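Local coordinates for protein Myo-inositol phosphohydrolase (Mitsuokella multacida, PDB 4WU3) that probably removes phosphate groups from myo-inositol phosphates such as phytate, using a fold related to that of protein tyrosine phosphatases, at residues P45-V57 and L129-D141. The protein carries 2 engineered substitutions. Residues are numbered along the deposited sequence; the frame is centred on the assembly and turned at random.
Sequences PPKLALKIDRADV and LNGTAVSWFANHD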
loop_
_atom_site.group_PDB
_atom_site.type_symbol
_atom_site.label_atom_id
_atom_site.label_comp_id
_atom_site.label_asym_id
_atom_site.label_seq_id
_atom_site.Cartn_x
_atom_site.Cartn_y
_atom_site.Cartn_z
ATOM N N PRO A 45 2.065 20.294 15.951
ATOM C CA PRO A 45 2.682 19.415 16.937
ATOM C C PRO A 45 4.089 18.988 16.510
ATOM O O PRO A 45 4.363 18.878 15.313
ATOM C CB PRO A 45 1.743 18.213 16.945
ATOM C CG PRO A 45 1.219 18.148 15.552
ATOM C CD PRO A 45 1.138 19.568 15.062
ATOM N N PRO A 46 4.982 18.731 17.477
ATOM C CA PRO A 46 6.303 18.269 17.066
ATOM C C PRO A 46 6.196 17.006 16.221
ATOM O O PRO A 46 5.151 16.350 16.216
ATOM C CB PRO A 46 7.008 17.976 18.388
ATOM C CG PRO A 46 5.907 17.736 19.364
ATOM C CD PRO A 46 4.785 18.635 18.932
ATOM N N LYS A 47 7.263 16.667 15.507
ATOM C CA LYS A 47 7.230 15.483 14.671
ATOM C C LYS A 47 6.990 14.245 15.534
ATOM O O LYS A 47 6.332 13.305 15.109
ATOM C CB LYS A 47 8.527 15.317 13.864
ATOM C CG LYS A 47 8.371 14.312 12.727
ATOM C CD LYS A 47 9.650 13.558 12.384
ATOM C CE LYS A 47 9.317 12.241 11.691
ATOM N NZ LYS A 47 10.418 11.738 10.821
ATOM N N LEU A 48 7.535 14.241 16.744
ATOM C CA LEU A 48 7.375 13.104 17.637
ATOM C C LEU A 48 6.910 13.600 18.989
ATOM O O LEU A 48 7.674 14.227 19.719
ATOM C CB LEU A 48 8.696 12.343 17.786
ATOM C CG LEU A 48 8.601 10.984 18.487
ATOM C CD1 LEU A 48 7.863 9.985 17.614
ATOM C CD2 LEU A 48 9.986 10.457 18.817
ATOM N N ALA A 49 5.655 13.319 19.326
ATOM C CA ALA A 49 5.072 13.889 20.532
ATOM C C ALA A 49 4.777 12.836 21.585
ATOM O O ALA A 49 4.183 11.795 21.298
ATOM C CB ALA A 49 3.814 14.659 20.188
ATOM N N LEU A 50 5.202 13.105 22.815
ATOM C CA LEU A 50 4.888 12.212 23.916
ATOM C C LEU A 50 3.472 12.527 24.299
ATOM O O LEU A 50 3.167 13.671 24.603
ATOM C CB LEU A 50 5.830 12.430 25.098
ATOM C CG LEU A 50 5.554 11.619 26.375
ATOM C CD1 LEU A 50 5.502 10.125 26.092
ATOM C CD2 LEU A 50 6.610 11.904 27.432
ATOM N N LYS A 51 2.598 11.526 24.271
ATOM C CA LYS A 51 1.205 11.759 24.612
ATOM C C LYS A 51 0.612 10.631 25.436
ATOM O O LYS A 51 1.189 9.547 25.557
ATOM C CB LYS A 51 0.369 12.001 23.354
ATOM C CG LYS A 51 0.396 10.861 22.355
ATOM C CD LYS A 51 -0.637 9.794 22.659
ATOM C CE LYS A 51 -0.973 9.035 21.379
ATOM N NZ LYS A 51 -1.895 7.897 21.602
ATOM N N ILE A 52 -0.557 10.918 25.998
ATOM C CA ILE A 52 -1.274 9.991 26.848
ATOM C C ILE A 52 -2.077 8.997 26.003
ATOM O O ILE A 52 -2.860 9.392 25.149
ATOM C CB ILE A 52 -2.195 10.772 27.809
ATOM C CG1 ILE A 52 -1.349 11.602 28.787
ATOM C CG2 ILE A 52 -3.121 9.841 28.575
ATOM C CD1 ILE A 52 -2.136 12.600 29.612
ATOM N N ASP A 53 -1.854 7.705 26.235
ATOM C CA ASP A 53 -2.600 6.653 25.561
ATOM C C ASP A 53 -3.856 6.327 26.368
ATOM O O ASP A 53 -4.973 6.328 25.840
ATOM C CB ASP A 53 -1.751 5.376 25.443
ATOM C CG ASP A 53 -0.577 5.508 24.480
ATOM O OD1 ASP A 53 -0.618 6.346 23.561
ATOM O OD2 ASP A 53 0.394 4.738 24.644
ATOM N N ARG A 54 -3.646 6.020 27.652
ATOM C CA ARG A 54 -4.726 5.665 28.570
ATOM C C ARG A 54 -4.526 6.316 29.938
ATOM O O ARG A 54 -3.540 6.056 30.626
ATOM C CB ARG A 54 -4.798 4.147 28.774
ATOM C CG ARG A 54 -4.915 3.318 27.499
ATOM C CD ARG A 54 -6.189 3.628 26.745
ATOM N NE ARG A 54 -7.348 3.153 27.485
ATOM C CZ ARG A 54 -8.605 3.330 27.103
ATOM N NH1 ARG A 54 -8.885 3.966 25.980
ATOM N NH2 ARG A 54 -9.585 2.851 27.846
ATOM N N ALA A 55 -5.478 7.162 30.318
ATOM C CA ALA A 55 -5.541 7.696 31.664
ATOM C C ALA A 55 -5.797 6.522 32.584
ATOM O O ALA A 55 -6.445 5.560 32.187
ATOM C CB ALA A 55 -6.663 8.728 31.778
ATOM N N ASP A 56 -5.294 6.593 33.809
ATOM C CA ASP A 56 -5.376 5.464 34.727
ATOM C C ASP A 56 -6.722 5.403 35.440
ATOM O O ASP A 56 -6.971 6.152 36.380
ATOM C CB ASP A 56 -4.260 5.522 35.762
ATOM C CG ASP A 56 -3.931 4.163 36.318
ATOM O OD1 ASP A 56 -4.462 3.159 35.782
ATOM O OD2 ASP A 56 -3.140 4.087 37.278
ATOM N N VAL A 57 -7.569 4.480 34.997
ATOM C CA VAL A 57 -8.948 4.407 35.454
ATOM C C VAL A 57 -9.314 2.961 35.737
ATOM O O VAL A 57 -8.936 2.075 34.981
ATOM C CB VAL A 57 -9.901 4.944 34.381
ATOM C CG1 VAL A 57 -11.330 4.898 34.879
ATOM C CG2 VAL A 57 -9.524 6.362 33.990
ATOM N N LEU A 129 3.940 5.873 32.973
ATOM C CA LEU A 129 4.304 6.812 34.031
ATOM C C LEU A 129 3.332 6.605 35.177
ATOM O O LEU A 129 2.159 6.970 35.078
ATOM C CB LEU A 129 4.204 8.252 33.545
ATOM C CG LEU A 129 5.063 8.607 32.338
ATOM C CD1 LEU A 129 4.868 10.072 31.985
ATOM C CD2 LEU A 129 6.529 8.318 32.627
ATOM N N ASN A 130 3.822 6.025 36.267
ATOM C CA ASN A 130 2.951 5.375 37.246
ATOM C C ASN A 130 2.024 4.417 36.491
ATOM O O ASN A 130 2.507 3.548 35.769
ATOM C CB ASN A 130 2.198 6.408 38.088
ATOM C CG ASN A 130 3.097 7.079 39.116
ATOM O OD1 ASN A 130 4.312 6.841 39.147
ATOM N ND2 ASN A 130 2.508 7.923 39.962
ATOM N N GLY A 131 0.713 4.574 36.620
ATOM C CA GLY A 131 -0.217 3.708 35.907
ATOM C C GLY A 131 -0.696 4.235 34.555
ATOM O O GLY A 131 -1.395 3.536 33.831
ATOM N N THR A 132 -0.327 5.468 34.218
ATOM C CA THR A 132 -0.783 6.093 32.987
ATOM C C THR A 132 0.027 5.598 31.787
ATOM O O THR A 132 1.262 5.568 31.825
ATOM C CB THR A 132 -0.639 7.624 33.038
ATOM O OG1 THR A 132 -1.302 8.152 34.201
ATOM C CG2 THR A 132 -1.231 8.244 31.771
ATOM N N ALA A 133 -0.668 5.204 30.725
ATOM C CA ALA A 133 0.012 4.733 29.528
ATOM C C ALA A 133 0.294 5.897 28.613
ATOM O O ALA A 133 -0.589 6.695 28.303
ATOM C CB ALA A 133 -0.809 3.679 28.802
ATOM N N VAL A 134 1.543 5.975 28.176
ATOM C CA VAL A 134 1.979 7.021 27.259
ATOM C C VAL A 134 2.728 6.417 26.081
ATOM O O VAL A 134 3.224 5.290 26.154
ATOM C CB VAL A 134 2.911 8.009 27.971
ATOM C CG1 VAL A 134 2.218 8.586 29.189
ATOM C CG2 VAL A 134 4.206 7.314 28.361
ATOM N N SER A 135 2.818 7.168 24.994
ATOM C CA SER A 135 3.550 6.695 23.824
ATOM C C SER A 135 4.075 7.867 23.029
ATOM O O SER A 135 3.614 8.979 23.191
ATOM C CB SER A 135 2.652 5.825 22.927
ATOM O OG SER A 135 1.653 6.605 22.292
ATOM N N TRP A 136 5.046 7.596 22.169
ATOM C CA TRP A 136 5.598 8.604 21.295
ATOM C C TRP A 136 4.897 8.548 19.946
ATOM O O TRP A 136 5.015 7.573 19.190
ATOM C CB TRP A 136 7.120 8.429 21.167
ATOM C CG TRP A 136 7.825 8.950 22.360
ATOM C CD1 TRP A 136 8.383 10.187 22.508
ATOM C CD2 TRP A 136 8.013 8.273 23.605
ATOM N NE1 TRP A 136 8.923 10.313 23.765
ATOM C CE2 TRP A 136 8.703 9.151 24.457
ATOM C CE3 TRP A 136 7.669 7.004 24.079
ATOM C CZ2 TRP A 136 9.061 8.802 25.750
ATOM C CZ3 TRP A 136 8.017 6.663 25.363
ATOM C CH2 TRP A 136 8.713 7.559 26.185
ATOM N N PHE A 137 4.152 9.609 19.660
ATOM C CA PHE A 137 3.304 9.648 18.482
ATOM C C PHE A 137 3.845 10.558 17.378
ATOM O O PHE A 137 4.168 11.718 17.611
ATOM C CB PHE A 137 1.902 10.104 18.884
ATOM C CG PHE A 137 0.943 10.181 17.738
ATOM C CD1 PHE A 137 0.198 9.091 17.368
ATOM C CD2 PHE A 137 0.792 11.352 17.035
ATOM C CE1 PHE A 137 -0.687 9.170 16.305
ATOM C CE2 PHE A 137 -0.087 11.436 15.979
ATOM C CZ PHE A 137 -0.823 10.345 15.607
ATOM N N ALA A 138 3.944 10.002 16.178
ATOM C CA ALA A 138 4.142 10.779 14.958
ATOM C C ALA A 138 2.908 10.601 14.061
ATOM O O ALA A 138 2.065 9.736 14.323
ATOM C CB ALA A 138 5.393 10.307 14.227
ATOM N N ASN A 139 2.810 11.394 12.998
ATOM C CA ASN A 139 1.673 11.290 12.081
ATOM C C ASN A 139 1.423 9.854 11.648
ATOM O O ASN A 139 2.365 9.114 11.389
ATOM C CB ASN A 139 1.881 12.164 10.842
ATOM C CG ASN A 139 1.799 13.647 11.152
ATOM O OD1 ASN A 139 1.074 14.076 12.062
ATOM N ND2 ASN A 139 2.553 14.446 10.396
ATOM N N HIS A 140 0.147 9.479 11.565
ATOM C CA HIS A 140 -0.270 8.112 11.237
ATOM C C HIS A 140 0.222 7.080 12.241
ATOM O O HIS A 140 0.207 5.895 11.932
ATOM C CB HIS A 140 0.245 7.672 9.866
ATOM C CG HIS A 140 -0.242 8.505 8.727
ATOM N ND1 HIS A 140 -1.526 8.414 8.238
ATOM C CD2 HIS A 140 0.399 9.404 7.943
ATOM C CE1 HIS A 140 -1.665 9.247 7.221
ATOM N NE2 HIS A 140 -0.513 9.864 7.025
ATOM N N ASP A 141 0.649 7.523 13.424
ATOM C CA ASP A 141 1.203 6.631 14.460
ATOM C C ASP A 141 2.391 5.804 13.965
ATOM O O ASP A 141 2.533 4.613 14.305
ATOM C CB ASP A 141 0.126 5.710 15.033
ATOM C CG ASP A 141 0.597 4.964 16.269
ATOM O OD1 ASP A 141 1.549 5.430 16.954
ATOM O OD2 ASP A 141 0.009 3.898 16.558
HETATM O O HOH W 1 3.126 14.169 16.611
HETATM O O HOH W 2 5.090 13.334 12.540
HETATM O O HOH W 3 -3.670 9.281 34.533
#
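Ala133 O takes two backbone N-H groups, from Asp53 and from the next residue, Arg54. This is a classic beta bulge in an antiparallel pair of strands, 49-54 and 132-137. Both donors reach the oxygen from the same face of its carbonyl plane. The Asp53 N to Ala133 O bond is 2.6 Å and the Arg54 N to Ala133 O bond 3.2 Å. Ala133 N in turn donates to Arg54 O. Before the bulge the pairing is regular: Ala49 exchanges two bonds with Phe137, and Lys51 two with Ser135. Strand 132-137 continues the antiparallel sheet to strand 126-129. Strand 49-54 also bonds through the backbones of Leu50 and Ile52 to Tyr172 of strand 168-175.

At the bulge the side chain of Asp53 points toward strand 132-137. Ser135 OG donates to the syn lone pair of Asp53 OD1, at 2.6 Å. Ser135 chi1 of 70° sets OG between its own N and carbonyl carbon, which brings OG to the Asp53 carboxylate. The same OD1 receives Lys51 NZ at 2.8 Å, nearly along its C-O axis, in a salt bridge. Asp53 OD2 pairs with Arg122, so both carboxylate oxygens are held, and the two cations probably stabilise the charged form. Phe174 meets Lys51 in a cation-pi contact and the Phe137 ring edge-to-face. The Phe137 side chain is about 10 Å from a bound inositol tetrakisphosphate.

Leu50, Ile52, Val134 and Trp136 share the face opposite Lys51, Ser135 and Phe137. Leu48 packs on Trp136 CB and CD1. Gln159 and Leu160 of helix 149-161 touch the Trp136 side chain. Leu50 CD1 makes a CH-pi contact over the six-membered ring of Trp136, 3.8 Å from its centroid and 14° off the normal.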